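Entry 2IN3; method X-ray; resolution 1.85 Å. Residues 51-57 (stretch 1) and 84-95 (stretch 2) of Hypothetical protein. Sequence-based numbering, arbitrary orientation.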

ATOM      1  N   GLY A  51      -5.527   3.610 -11.989  1.00 57.42           N
ATOM      2  CA  GLY A  51      -4.934   3.815 -13.324  1.00 57.29           C
ATOM      3  C   GLY A  51      -5.511   4.990 -14.105  1.00 57.31           C
ATOM      4  O   GLY A  51      -6.705   4.991 -14.408  1.00 57.97           O
ATOM      5  N   THR A  52      -4.672   5.982 -14.447  1.00 56.84           N
ATOM      6  CA  THR A  52      -5.103   7.143 -15.261  1.00 55.86           C
ATOM      7  C   THR A  52      -4.012   7.854 -16.094  1.00 55.31           C
ATOM      8  O   THR A  52      -2.813   7.707 -15.837  1.00 54.87           O
ATOM      9  CB  THR A  52      -5.841   8.206 -14.416  1.00 56.26           C
ATOM     10  OG1 THR A  52      -6.342   9.236 -15.277  1.00 57.72           O
ATOM     11  CG2 THR A  52      -4.908   8.830 -13.390  1.00 56.19           C
ATOM     12  N   ASN A  53      -4.455   8.629 -17.087  1.00 54.19           N
ATOM     13  CA  ASN A  53      -3.552   9.429 -17.923  1.00 53.65           C
ATOM     14  C   ASN A  53      -4.026  10.835 -18.266  1.00 52.61           C
ATOM     15  O   ASN A  53      -3.632  11.404 -19.289  1.00 52.57           O
ATOM     16  CB  ASN A  53      -3.136   8.662 -19.188  1.00 54.26           C
ATOM     17  CG  ASN A  53      -1.671   8.255 -19.153  1.00 55.48           C
ATOM     18  OD1 ASN A  53      -0.868   8.761 -19.935  1.00 57.44           O
ATOM     19  ND2 ASN A  53      -1.307   7.373 -18.212  1.00 57.24           N
ATOM     20  N   THR A  54      -4.870  11.399 -17.411  1.00 51.47           N
ATOM     21  CA  THR A  54      -5.321  12.781 -17.582  1.00 50.26           C
ATOM     22  C   THR A  54      -4.873  13.594 -16.364  1.00 49.24           C
ATOM     23  O   THR A  54      -4.809  13.055 -15.255  1.00 48.18           O
ATOM     24  CB  THR A  54      -6.867  12.901 -17.793  1.00 50.29           C
ATOM     25  OG1 THR A  54      -7.548  12.768 -16.536  1.00 51.28           O
ATOM     26  CG2 THR A  54      -7.387  11.855 -18.784  1.00 50.41           C
ATOM     27  N   PRO A  55      -4.516  14.875 -16.573  1.00 48.19           N
ATOM     28  CA  PRO A  55      -4.123  15.719 -15.446  1.00 47.68           C
ATOM     29  C   PRO A  55      -5.155  15.750 -14.320  1.00 46.70           C
ATOM     30  O   PRO A  55      -6.365  15.630 -14.549  1.00 45.66           O
ATOM     31  CB  PRO A  55      -3.960  17.102 -16.078  1.00 47.48           C
ATOM     32  CG  PRO A  55      -3.607  16.811 -17.488  1.00 48.24           C
ATOM     33  CD  PRO A  55      -4.400  15.593 -17.857  1.00 48.42           C
ATOM     34  N   LEU A  56      -4.641  15.873 -13.105  1.00 46.97           N
ATOM     35  CA  LEU A  56      -5.443  16.027 -11.906  1.00 46.25           C
ATOM     36  C   LEU A  56      -6.200  17.365 -11.970  1.00 45.96           C
ATOM     37  O   LEU A  56      -5.596  18.408 -12.242  1.00 45.68           O
ATOM     38  CB  LEU A  56      -4.502  15.959 -10.700  1.00 47.04           C
ATOM     39  CG  LEU A  56      -5.072  15.939  -9.294  1.00 46.23           C
ATOM     40  CD1 LEU A  56      -6.011  14.754  -9.163  1.00 47.48           C
ATOM     41  CD2 LEU A  56      -3.950  15.892  -8.272  1.00 46.52           C
ATOM     42  N   LEU A  57      -7.519  17.329 -11.770  1.00 45.11           N
ATOM     43  CA  LEU A  57      -8.338  18.546 -11.769  1.00 44.03           C
ATOM     44  C   LEU A  57      -8.248  19.307 -10.434  1.00 43.52           C
ATOM     45  O   LEU A  57      -8.066  18.687  -9.402  1.00 42.89           O
ATOM     46  CB  LEU A  57      -9.791  18.215 -12.115  1.00 44.41           C
ATOM     47  CG  LEU A  57     -10.098  17.919 -13.599  1.00 44.89           C
ATOM     48  CD1 LEU A  57     -11.377  17.092 -13.728  1.00 46.43           C
ATOM     49  CD2 LEU A  57     -10.190  19.184 -14.463  1.00 45.62           C
ATOM     50  N   ALA A  84       3.093  20.913  -3.580  1.00 46.95           N
ATOM     51  CA  ALA A  84       2.425  19.608  -3.716  1.00 46.39           C
ATOM     52  C   ALA A  84       1.576  19.523  -4.980  1.00 46.83           C
ATOM     53  O   ALA A  84       0.930  20.508  -5.393  1.00 45.45           O
ATOM     54  CB  ALA A  84       1.558  19.314  -2.488  1.00 46.57           C
ATOM     55  N   LEU A  85       1.596  18.338  -5.596  1.00 46.44           N
ATOM     56  CA  LEU A  85       0.727  18.027  -6.735  1.00 47.06           C
ATOM     57  C   LEU A  85       0.622  19.179  -7.742  1.00 47.11           C
ATOM     58  O   LEU A  85      -0.463  19.751  -7.898  1.00 47.36           O
ATOM     59  CB  LEU A  85      -0.670  17.610  -6.232  1.00 46.42           C
ATOM     60  CG  LEU A  85      -0.700  16.406  -5.277  1.00 46.73           C
ATOM     61  CD1 LEU A  85      -2.070  16.210  -4.620  1.00 47.98           C
ATOM     62  CD2 LEU A  85      -0.284  15.130  -5.990  1.00 47.45           C
ATOM     63  N   PRO A  86       1.736  19.508  -8.442  1.00 47.65           N
ATOM     64  CA  PRO A  86       1.761  20.649  -9.366  1.00 47.72           C
ATOM     65  C   PRO A  86       0.825  20.386 -10.528  1.00 48.22           C
ATOM     66  O   PRO A  86       0.561  19.230 -10.845  1.00 47.87           O
ATOM     67  CB  PRO A  86       3.204  20.675  -9.902  1.00 48.13           C
ATOM     68  CG  PRO A  86       3.961  19.638  -9.154  1.00 47.85           C
ATOM     69  CD  PRO A  86       3.003  18.750  -8.439  1.00 47.78           C
ATOM     70  N   GLU A  87       0.329  21.439 -11.170  1.00 48.31           N
ATOM     71  CA  GLU A  87      -0.597  21.241 -12.276  1.00 49.12           C
ATOM     72  C   GLU A  87       0.128  20.528 -13.423  1.00 49.02           C
ATOM     73  O   GLU A  87       1.274  20.852 -13.762  1.00 49.03           O
ATOM     74  CB  GLU A  87      -1.284  22.562 -12.706  1.00 49.51           C
ATOM     75  CG  GLU A  87      -0.711  23.259 -13.913  1.00 51.20           C
ATOM     76  CD  GLU A  87      -1.279  22.746 -15.240  1.00 54.51           C
ATOM     77  OE1 GLU A  87      -1.955  21.686 -15.241  1.00 55.58           O
ATOM     78  OE2 GLU A  87      -1.042  23.403 -16.288  1.00 54.11           O
ATOM     79  N   GLY A  88      -0.544  19.537 -13.993  1.00 48.84           N
ATOM     80  CA  GLY A  88       0.052  18.721 -15.029  1.00 48.63           C
ATOM     81  C   GLY A  88       0.361  17.356 -14.466  1.00 48.65           C
ATOM     82  O   GLY A  88       0.557  16.403 -15.214  1.00 48.65           O
ATOM     83  N   PHE A  89       0.402  17.251 -13.138  1.00 48.24           N
ATOM     84  CA  PHE A  89       0.668  15.980 -12.501  1.00 48.60           C
ATOM     85  C   PHE A  89      -0.444  14.991 -12.836  1.00 48.37           C
ATOM     86  O   PHE A  89      -1.634  15.338 -12.784  1.00 48.49           O
ATOM     87  CB  PHE A  89       0.804  16.133 -10.979  1.00 48.48           C
ATOM     88  CG  PHE A  89       1.132  14.854 -10.288  1.00 49.62           C
ATOM     89  CD1 PHE A  89       2.420  14.315 -10.369  1.00 49.84           C
ATOM     90  CD2 PHE A  89       0.145  14.159  -9.596  1.00 48.75           C
ATOM     91  CE1 PHE A  89       2.723  13.107  -9.743  1.00 49.94           C
ATOM     92  CE2 PHE A  89       0.428  12.953  -8.968  1.00 47.85           C
ATOM     93  CZ  PHE A  89       1.715  12.424  -9.034  1.00 49.60           C
ATOM     94  N   ILE A  90      -0.044  13.771 -13.189  1.00 47.83           N
ATOM     95  CA  ILE A  90      -0.981  12.714 -13.544  1.00 47.80           C
ATOM     96  C   ILE A  90      -0.980  11.681 -12.412  1.00 48.10           C
ATOM     97  O   ILE A  90       0.054  11.081 -12.096  1.00 48.15           O
ATOM     98  CB  ILE A  90      -0.639  12.073 -14.910  1.00 48.12           C
ATOM     99  CG1 ILE A  90      -0.716  13.134 -16.026  1.00 47.28           C
ATOM    100  CG2 ILE A  90      -1.561  10.880 -15.208  1.00 47.89           C
ATOM    101  CD1 ILE A  90      -0.403  12.610 -17.407  1.00 47.75           C
ATOM    102  N   TYR A  91      -2.142  11.488 -11.806  1.00 47.79           N
ATOM    103  CA  TYR A  91      -2.272  10.657 -10.615  1.00 48.03           C
ATOM    104  C   TYR A  91      -2.478   9.160 -10.979  1.00 48.33           C
ATOM    105  O   TYR A  91      -3.535   8.574 -10.696  1.00 47.55           O
ATOM    106  CB  TYR A  91      -3.403  11.211  -9.725  1.00 48.26           C
ATOM    107  CG  TYR A  91      -3.167  10.970  -8.253  1.00 48.51           C
ATOM    108  CD1 TYR A  91      -2.724  12.000  -7.417  1.00 47.58           C
ATOM    109  CD2 TYR A  91      -3.354   9.701  -7.698  1.00 47.94           C
ATOM    110  CE1 TYR A  91      -2.490  11.775  -6.063  1.00 47.17           C
ATOM    111  CE2 TYR A  91      -3.111   9.461  -6.343  1.00 49.70           C
ATOM    112  CZ  TYR A  91      -2.682  10.498  -5.540  1.00 49.55           C
ATOM    113  OH  TYR A  91      -2.448  10.244  -4.220  1.00 49.24           O
ATOM    114  N   ASP A  92      -1.460   8.563 -11.610  1.00 48.35           N
ATOM    115  CA  ASP A  92      -1.497   7.161 -12.039  1.00 48.61           C
ATOM    116  C   ASP A  92      -0.933   6.230 -10.973  1.00 48.91           C
ATOM    117  O   ASP A  92       0.290   6.171 -10.760  1.00 49.77           O
ATOM    118  CB  ASP A  92      -0.743   6.959 -13.362  1.00 48.57           C
ATOM    119  CG  ASP A  92      -0.822   5.513 -13.874  1.00 49.06           C
ATOM    120  OD1 ASP A  92      -1.679   4.731 -13.385  1.00 46.55           O
ATOM    121  OD2 ASP A  92      -0.033   5.145 -14.782  1.00 49.31           O
ATOM    122  N   THR A  93      -1.818   5.503 -10.299  1.00 48.67           N
ATOM    123  CA  THR A  93      -1.409   4.665  -9.176  1.00 48.73           C
ATOM    124  C   THR A  93      -0.928   3.256  -9.591  1.00 47.61           C
ATOM    125  O   THR A  93      -0.359   2.530  -8.773  1.00 47.78           O
ATOM    126  CB  THR A  93      -2.524   4.547  -8.106  1.00 49.48           C
ATOM    127  OG1 THR A  93      -3.660   3.920  -8.687  1.00 51.66           O
ATOM    128  CG2 THR A  93      -2.988   5.932  -7.575  1.00 49.57           C
ATOM    129  N   GLU A  94      -1.107   2.873 -10.849  1.00 46.15           N
ATOM    130  CA  GLU A  94      -0.790   1.503 -11.247  1.00 46.05           C
ATOM    131  C   GLU A  94       0.697   1.121 -11.197  1.00 45.56           C
ATOM    132  O   GLU A  94       1.023   0.006 -10.748  1.00 45.45           O
ATOM    133  CB  GLU A  94      -1.438   1.130 -12.605  1.00 46.64           C
ATOM    134  CG  GLU A  94      -1.317  -0.337 -12.989  1.00 46.11           C
ATOM    135  CD  GLU A  94      -0.006  -0.660 -13.680  1.00 49.23           C
ATOM    136  OE1 GLU A  94       0.651   0.297 -14.143  1.00 50.43           O
ATOM    137  OE2 GLU A  94       0.368  -1.858 -13.777  1.00 47.41           O
ATOM    138  N   PRO A  95       1.602   1.973 -11.747  1.00 45.89           N
ATOM    139  CA  PRO A  95       3.009   1.565 -11.701  1.00 45.43           C
ATOM    140  C   PRO A  95       3.575   1.311 -10.293  1.00 44.97           C
ATOM    141  O   PRO A  95       4.323   0.358 -10.123  1.00 45.16           O
ATOM    142  CB  PRO A  95       3.726   2.727 -12.389  1.00 46.04           C
ATOM    143  CG  PRO A  95       2.700   3.203 -13.402  1.00 45.87           C
ATOM    144  CD  PRO A  95       1.441   3.196 -12.561  1.00 45.95           C
TER
HETATM  145  O   HOH W   1      -4.217  12.888 -12.420  1.00 47.92           O
HETATM  146  O   HOH W   2      -2.580  18.280 -12.567  1.00 64.26           O

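A loop and one leading into a helix, within one chain, pack along each other in a modest contact, burying 544 Å² in total, held by one good backbone hydrogen bond, two bridging waters and a small apolar cluster around Leu 56. The direct bond runs from Leu 56 N to Phe 89 O (3.1 Å, 166°). Nearby, water 1 donates to Thr 54 O (2.9 Å) and accepts from Tyr 91 N (2.6 Å), bridging these atoms, 4.6 Å apart, too far to bond directly. Water 2 accepts from Gly 88 N (2.8 Å) and lies 3.0 Å from Leu 56 O. Gly 88 belongs to the type II turn from Pro 86 to Phe 89, where its backbone angles would jam a CB against the preceding carbonyl.

Leu 56, the residue most covered by the other stretch, points toward it and places CD2 4.1 Å from Leu 85 CD1 and 4.2 Å from Tyr 91 CD1. Ile 90 lies alongside the backbone of stretch 1, with its CG2 3.5 Å from Thr 52 O and 3.7 Å from Asn 53 CA.

At the other end, Asp 92 OD1 accepts a weak bond from Thr 52 N (3.4 Å) and also caps the following helix through Glu 94 N (3.2 Å). A short carboxylate suits both roles.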